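Local coordinates for protein nucleoporin 53 (Pichia guilliermondii, PDB 3P3D) that probably serves as a structural component of the nuclear pore complex, to which this piece contributes an RNA recognition motif-type domain, at residues A25-Q28 / E29-T32. Residues are numbered along the deposited sequence; the frame is centred on the assembly and turned at random.
Sequences AYFQ and EFGT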
ATOM      1  N   ALA A  25       6.519  -4.638  -0.090  1.00 36.64           N
ATOM      2  CA  ALA A  25       7.955  -4.440  -0.182  1.00 36.43           C
ATOM      3  C   ALA A  25       8.311  -3.423  -1.254  1.00 36.17           C
ATOM      4  O   ALA A  25       9.144  -2.532  -1.047  1.00 35.93           O
ATOM      5  CB  ALA A  25       8.639  -5.757  -0.468  1.00 35.89           C
ATOM      6  N   TYR A  26       7.683  -3.556  -2.412  1.00 35.72           N
ATOM      7  CA  TYR A  26       7.934  -2.619  -3.483  1.00 35.26           C
ATOM      8  C   TYR A  26       7.583  -1.205  -3.013  1.00 34.21           C
ATOM      9  O   TYR A  26       8.352  -0.271  -3.237  1.00 32.80           O
ATOM     10  CB  TYR A  26       7.144  -3.028  -4.729  1.00 36.08           C
ATOM     11  CG  TYR A  26       7.172  -2.027  -5.853  1.00 37.76           C
ATOM     12  CD1 TYR A  26       8.291  -1.900  -6.682  1.00 41.16           C
ATOM     13  CD2 TYR A  26       6.079  -1.224  -6.098  1.00 40.00           C
ATOM     14  CE1 TYR A  26       8.309  -0.977  -7.732  1.00 43.29           C
ATOM     15  CE2 TYR A  26       6.077  -0.312  -7.132  1.00 41.93           C
ATOM     16  CZ  TYR A  26       7.179  -0.194  -7.946  1.00 44.89           C
ATOM     17  OH  TYR A  26       7.137   0.730  -8.962  1.00 49.71           O
ATOM     18  N   PHE A  27       6.450  -1.042  -2.318  1.00 33.44           N
ATOM     19  CA  PHE A  27       6.034   0.315  -1.946  1.00 32.96           C
ATOM     20  C   PHE A  27       6.899   1.001  -0.871  1.00 33.14           C
ATOM     21  O   PHE A  27       6.804   2.220  -0.691  1.00 32.28           O
ATOM     22  CB  PHE A  27       4.551   0.368  -1.622  1.00 32.97           C
ATOM     23  CG  PHE A  27       3.711   0.473  -2.848  1.00 32.39           C
ATOM     24  CD1 PHE A  27       3.380  -0.665  -3.570  1.00 31.35           C
ATOM     25  CD2 PHE A  27       3.327   1.702  -3.330  1.00 30.31           C
ATOM     26  CE1 PHE A  27       2.671  -0.584  -4.736  1.00 31.08           C
ATOM     27  CE2 PHE A  27       2.621   1.794  -4.500  1.00 30.95           C
ATOM     28  CZ  PHE A  27       2.284   0.647  -5.206  1.00 30.56           C
ATOM     29  N   GLN A  28       7.770   0.240  -0.206  1.00 32.71           N
ATOM     30  CA  GLN A  28       8.762   0.838   0.675  1.00 33.50           C
ATOM     31  C   GLN A  28       9.778   1.704  -0.073  1.00 32.79           C
ATOM     32  O   GLN A  28      10.390   2.594   0.502  1.00 32.80           O
ATOM     33  CB  GLN A  28       9.485  -0.243   1.489  1.00 33.55           C
ATOM     34  CG  GLN A  28      10.585   0.294   2.392  1.00 35.77           C
ATOM     35  CD  GLN A  28      11.136  -0.782   3.331  1.00 37.50           C
ATOM     36  OE1 GLN A  28      11.824  -1.700   2.894  1.00 39.03           O
ATOM     37  NE2 GLN A  28      10.836  -0.658   4.619  1.00 35.51           N
ATOM     38  N   GLU A  29       9.935   1.465  -1.358  1.00 33.37           N
ATOM     39  CA  GLU A  29      10.822   2.284  -2.179  1.00 34.50           C
ATOM     40  C   GLU A  29      10.425   3.763  -2.221  1.00 35.03           C
ATOM     41  O   GLU A  29      11.231   4.596  -2.612  1.00 34.93           O
ATOM     42  CB  GLU A  29      10.858   1.737  -3.612  1.00 35.00           C
ATOM     43  CG  GLU A  29      11.547   0.361  -3.728  1.00 36.55           C
ATOM     44  CD  GLU A  29      11.613  -0.167  -5.162  1.00 39.47           C
ATOM     45  OE1 GLU A  29      11.535   0.642  -6.131  1.00 37.80           O
ATOM     46  OE2 GLU A  29      11.736  -1.409  -5.301  1.00 41.04           O
ATOM     47  N   PHE A  30       9.182   4.084  -1.845  1.00 34.91           N
ATOM     48  CA  PHE A  30       8.701   5.465  -1.887  1.00 35.56           C
ATOM     49  C   PHE A  30       8.877   6.215  -0.571  1.00 35.58           C
ATOM     50  O   PHE A  30       8.824   7.456  -0.526  1.00 34.83           O
ATOM     51  CB  PHE A  30       7.245   5.476  -2.366  1.00 35.47           C
ATOM     52  CG  PHE A  30       7.085   4.777  -3.669  1.00 35.04           C
ATOM     53  CD1 PHE A  30       7.792   5.225  -4.774  1.00 34.95           C
ATOM     54  CD2 PHE A  30       6.319   3.631  -3.779  1.00 34.56           C
ATOM     55  CE1 PHE A  30       7.716   4.568  -5.982  1.00 34.26           C
ATOM     56  CE2 PHE A  30       6.238   2.959  -4.976  1.00 35.08           C
ATOM     57  CZ  PHE A  30       6.953   3.424  -6.083  1.00 34.88           C
ATOM     58  N   GLY A  31       9.110   5.463   0.492  1.00 36.07           N
ATOM     59  CA  GLY A  31       9.249   6.068   1.813  1.00 36.94           C
ATOM     60  C   GLY A  31       9.177   5.008   2.886  1.00 37.25           C
ATOM     61  O   GLY A  31       8.807   3.870   2.623  1.00 36.91           O
ATOM     62  N   THR A  32       9.552   5.402   4.091  1.00 38.28           N
ATOM     63  CA  THR A  32       9.385   4.569   5.262  1.00 38.88           C
ATOM     64  C   THR A  32       7.919   4.295   5.494  1.00 39.27           C
ATOM     65  O   THR A  32       7.114   5.213   5.481  1.00 39.12           O
ATOM     66  CB  THR A  32       9.969   5.276   6.485  1.00 39.56           C
ATOM     67  OG1 THR A  32      11.392   5.324   6.323  1.00 40.28           O
ATOM     68  CG2 THR A  32       9.608   4.512   7.821  1.00 40.11           C
TER
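Phe30 turns the edge of its ring toward the faces of two aromatic neighbours, CE2 and CZ meeting Tyr26, CD2 and CE2 meeting Phe27, with CE2 common to both. Against Tyr26 the pair is an offset edge-to-face (T-shaped) stack, centroids 5.6 Å apart and planes nearly perpendicular at 86°, with Tyr26 CE2 lying close to the plane of the Phe30 ring. Against Phe27 the approach is more tilted, at 60°, and the touch is tighter: Phe30 CE2 sits 3.6 Å from Phe27 CD2. Tyr26 and Phe27 also meet each other, Tyr26 CE2 standing over one face of Phe27 toward its rim while Phe27 CE1 lies at the tyrosine's edge, so the three rings form a cluster. In Tyr26, chi1 of 172° sets CG beside the carbonyl carbon and brings the ring alongside Phe30 and the Glu29 carboxylate. The extended Glu29 side chain crosses Tyr26 as well, its OE2 3.7 Å from Tyr26 CD1.

The backbone carries three successive i to i+3 hydrogen bonds. Glu29 N reaches Tyr26 O at 3.0 Å, Phe30 N reaches Phe27 O at 3.2 Å, and Gly31 N reaches Gln28 O at 3.1 Å.

All this lies in the C-terminal part of helix 20-27 and the residues that follow it, in an RRM fold. Phe27 sinks against Ile10, Val12, Leu91 and Val93 of the sheet; Tyr69 OH adds a second bond to Phe27 O, Tyr26 OH is hydrogen-bonded to Glu81 OE1, and Phe30 packs on Ala78 of helix 72-79, beside the bond from its carbonyl O to Ser74 OG.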